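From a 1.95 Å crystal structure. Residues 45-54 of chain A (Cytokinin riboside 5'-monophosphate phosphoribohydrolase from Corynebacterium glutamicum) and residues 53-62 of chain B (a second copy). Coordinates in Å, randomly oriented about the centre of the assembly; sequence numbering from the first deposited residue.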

# COMPACT_ATOMS: atom_id res chain seq x y z
N ALA A 45 10.44 -11.05 11.65
CA ALA A 45 11.10 -12.21 11.10
C ALA A 45 10.99 -12.28 9.59
O ALA A 45 10.24 -11.56 9.00
CB ALA A 45 10.58 -13.46 11.74
N ASP A 46 11.78 -13.15 9.00
CA ASP A 46 12.00 -13.13 7.57
C ASP A 46 10.80 -13.55 6.69
O ASP A 46 10.64 -13.04 5.63
CB ASP A 46 13.26 -13.91 7.22
CG ASP A 46 14.54 -13.10 7.44
OD1 ASP A 46 14.52 -11.89 7.64
OD2 ASP A 46 15.58 -13.69 7.42
N PRO A 47 9.98 -14.55 7.22
CA PRO A 47 8.83 -14.90 6.35
C PRO A 47 7.89 -13.71 6.07
O PRO A 47 7.55 -13.47 4.96
CB PRO A 47 8.10 -15.97 7.11
CG PRO A 47 9.07 -16.58 7.99
CD PRO A 47 9.89 -15.46 8.46
N TRP A 48 7.53 -12.96 7.09
CA TRP A 48 6.68 -11.82 6.91
C TRP A 48 7.40 -10.78 6.07
O TRP A 48 6.83 -10.18 5.24
CB TRP A 48 6.18 -11.24 8.22
CG TRP A 48 5.08 -10.25 8.10
CD1 TRP A 48 5.12 -8.94 8.44
CD2 TRP A 48 3.76 -10.49 7.64
NE1 TRP A 48 3.94 -8.35 8.20
CE2 TRP A 48 3.07 -9.28 7.72
CE3 TRP A 48 3.08 -11.61 7.17
CZ2 TRP A 48 1.77 -9.15 7.32
CZ3 TRP A 48 1.81 -11.48 6.78
CH2 TRP A 48 1.16 -10.26 6.86
N ARG A 49 8.69 -10.62 6.30
CA ARG A 49 9.48 -9.66 5.57
C ARG A 49 9.47 -9.85 4.07
O ARG A 49 9.31 -8.95 3.35
CB ARG A 49 10.92 -9.67 6.07
CG ARG A 49 11.76 -8.53 5.53
CD ARG A 49 12.77 -8.00 6.53
NE ARG A 49 13.27 -9.03 7.43
CZ ARG A 49 13.27 -8.98 8.75
NH1 ARG A 49 12.81 -7.93 9.41
NH2 ARG A 49 13.75 -9.99 9.42
N VAL A 50 9.66 -11.07 3.63
CA VAL A 50 9.63 -11.42 2.24
C VAL A 50 8.26 -11.04 1.65
O VAL A 50 8.18 -10.45 0.63
CB VAL A 50 9.98 -12.90 2.04
CG1 VAL A 50 9.58 -13.38 0.67
CG2 VAL A 50 11.45 -13.10 2.28
N LEU A 51 7.20 -11.39 2.36
CA LEU A 51 5.84 -11.02 1.97
C LEU A 51 5.62 -9.50 1.89
O LEU A 51 5.01 -9.04 1.01
CB LEU A 51 4.85 -11.66 2.89
CG LEU A 51 4.82 -13.19 2.86
CD1 LEU A 51 3.76 -13.73 3.77
CD2 LEU A 51 4.67 -13.68 1.45
N ARG A 52 6.14 -8.79 2.84
CA ARG A 52 6.07 -7.35 2.83
C ARG A 52 6.86 -6.75 1.69
O ARG A 52 6.44 -5.80 1.10
CB ARG A 52 6.61 -6.78 4.12
CG ARG A 52 5.67 -6.88 5.26
CD ARG A 52 6.25 -6.13 6.40
NE ARG A 52 6.02 -4.72 6.24
CZ ARG A 52 6.46 -3.82 7.10
NH1 ARG A 52 7.14 -4.24 8.14
NH2 ARG A 52 6.20 -2.53 6.93
N ILE A 53 8.00 -7.33 1.39
CA ILE A 53 8.84 -6.82 0.34
C ILE A 53 8.05 -6.96 -0.93
O ILE A 53 7.90 -6.05 -1.65
CB ILE A 53 10.21 -7.54 0.24
CG1 ILE A 53 11.14 -7.06 1.35
CG2 ILE A 53 10.86 -7.30 -1.11
CD1 ILE A 53 12.29 -7.98 1.65
N GLN A 54 7.58 -8.16 -1.17
CA GLN A 54 6.76 -8.43 -2.31
C GLN A 54 5.61 -7.46 -2.43
O GLN A 54 5.32 -6.97 -3.47
CB GLN A 54 6.21 -9.84 -2.22
CG GLN A 54 5.14 -10.15 -3.22
CD GLN A 54 5.08 -11.58 -3.57
OE1 GLN A 54 6.05 -12.13 -3.96
NE2 GLN A 54 3.95 -12.16 -3.45
N ILE B 53 12.08 -11.86 -7.83
CA ILE B 53 12.56 -11.05 -6.73
C ILE B 53 12.34 -11.75 -5.43
O ILE B 53 13.26 -11.83 -4.64
CB ILE B 53 11.84 -9.66 -6.65
CG1 ILE B 53 12.26 -8.78 -7.84
CG2 ILE B 53 12.17 -9.00 -5.30
CD1 ILE B 53 11.46 -7.49 -8.00
N GLN B 54 11.13 -12.27 -5.19
CA GLN B 54 10.88 -12.99 -3.98
C GLN B 54 11.87 -14.19 -3.87
O GLN B 54 12.40 -14.51 -2.80
CB GLN B 54 9.45 -13.52 -3.95
CG GLN B 54 9.08 -14.21 -2.65
CD GLN B 54 7.63 -14.63 -2.54
OE1 GLN B 54 6.76 -13.82 -2.28
NE2 GLN B 54 7.38 -15.89 -2.66
N SER B 55 12.08 -14.87 -4.99
CA SER B 55 12.85 -16.12 -4.97
C SER B 55 14.27 -15.77 -4.46
O SER B 55 14.89 -16.57 -3.74
CB SER B 55 13.01 -16.64 -6.41
OG SER B 55 13.78 -17.82 -6.42
N GLU B 56 14.74 -14.57 -4.86
CA GLU B 56 16.09 -14.12 -4.56
C GLU B 56 16.23 -13.68 -3.16
O GLU B 56 17.25 -14.00 -2.56
CB GLU B 56 16.57 -12.97 -5.46
CG GLU B 56 17.03 -13.48 -6.78
CD GLU B 56 18.09 -12.64 -7.47
OE1 GLU B 56 18.24 -11.37 -7.27
OE2 GLU B 56 18.75 -13.30 -8.27
N PHE B 57 15.28 -12.90 -2.65
CA PHE B 57 15.30 -12.65 -1.22
C PHE B 57 15.24 -13.92 -0.40
O PHE B 57 15.89 -14.02 0.62
CB PHE B 57 14.25 -11.65 -0.76
CG PHE B 57 14.61 -10.25 -1.13
CD1 PHE B 57 15.41 -9.49 -0.31
CD2 PHE B 57 14.23 -9.74 -2.32
CE1 PHE B 57 15.81 -8.19 -0.67
CE2 PHE B 57 14.62 -8.45 -2.70
CZ PHE B 57 15.40 -7.67 -1.85
N VAL B 58 14.35 -14.83 -0.73
CA VAL B 58 14.22 -16.02 0.08
C VAL B 58 15.57 -16.73 0.09
O VAL B 58 16.04 -17.19 1.14
CB VAL B 58 13.11 -16.94 -0.44
CG1 VAL B 58 13.18 -18.34 0.18
CG2 VAL B 58 11.78 -16.33 -0.19
N ALA B 59 16.19 -16.87 -1.07
CA ALA B 59 17.42 -17.73 -1.17
C ALA B 59 18.58 -17.08 -0.38
O ALA B 59 19.34 -17.77 0.29
CB ALA B 59 17.82 -17.96 -2.60
N GLY B 60 18.64 -15.73 -0.39
CA GLY B 60 19.65 -15.05 0.36
C GLY B 60 19.38 -15.07 1.85
O GLY B 60 20.31 -15.38 2.61
N PHE B 61 18.16 -14.73 2.29
CA PHE B 61 17.82 -14.87 3.72
C PHE B 61 18.03 -16.29 4.25
O PHE B 61 18.47 -16.44 5.40
CB PHE B 61 16.43 -14.48 4.07
CG PHE B 61 16.10 -13.03 3.75
CD1 PHE B 61 17.06 -12.10 3.46
CD2 PHE B 61 14.79 -12.64 3.74
CE1 PHE B 61 16.71 -10.77 3.21
CE2 PHE B 61 14.43 -11.33 3.47
CZ PHE B 61 15.39 -10.40 3.19
N ASP B 62 17.79 -17.30 3.42
CA ASP B 62 17.99 -18.65 3.90
C ASP B 62 19.47 -18.97 4.07
O ASP B 62 19.85 -19.45 5.10
CB ASP B 62 17.34 -19.65 3.01
CG ASP B 62 17.22 -20.97 3.65
OD1 ASP B 62 16.30 -21.16 4.49
OD2 ASP B 62 18.04 -21.83 3.28

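The two stretches form a nearly antiparallel helix-helix contact between two copies of the protein, held mainly by apolar side chains interlocking as knobs into holes. The helix axes approach to 9.9 Å with an angle of 155° between their directions, so Asp A46 lies across from Phe B61 at one end and Gln A54 across from Gln B54 at the other. Backbone hydrogen bonds remain within each helix, and 449 Å² of surface is buried between the stretches.

Val A50 is a knob among Gln B54, Phe B57, Val B58 and Phe B61: its CG1 lies 3.5 Å from Gln B54 CG and 3.8 Å from Val B58 CG2, while its CG2 lies 3.7 Å from Phe B61 CE2. Phe B61 returns the arrangement, its ring seated among Asp A46, Arg A49, Val A50 and Ile A53. The Asp A46 carboxylate, with OD1 over one face of this ring, is also tied within its own helix by a salt bridge from Arg A49 NH2 to Asp A46 OD1 (2.7 Å). Ile A53 serves both aromatic rings through CD1, which makes a CH-pi contact over the face of Phe B57, 4.3 Å from the ring centroid, and meets the edge of Phe B61 at CZ (4.2 Å).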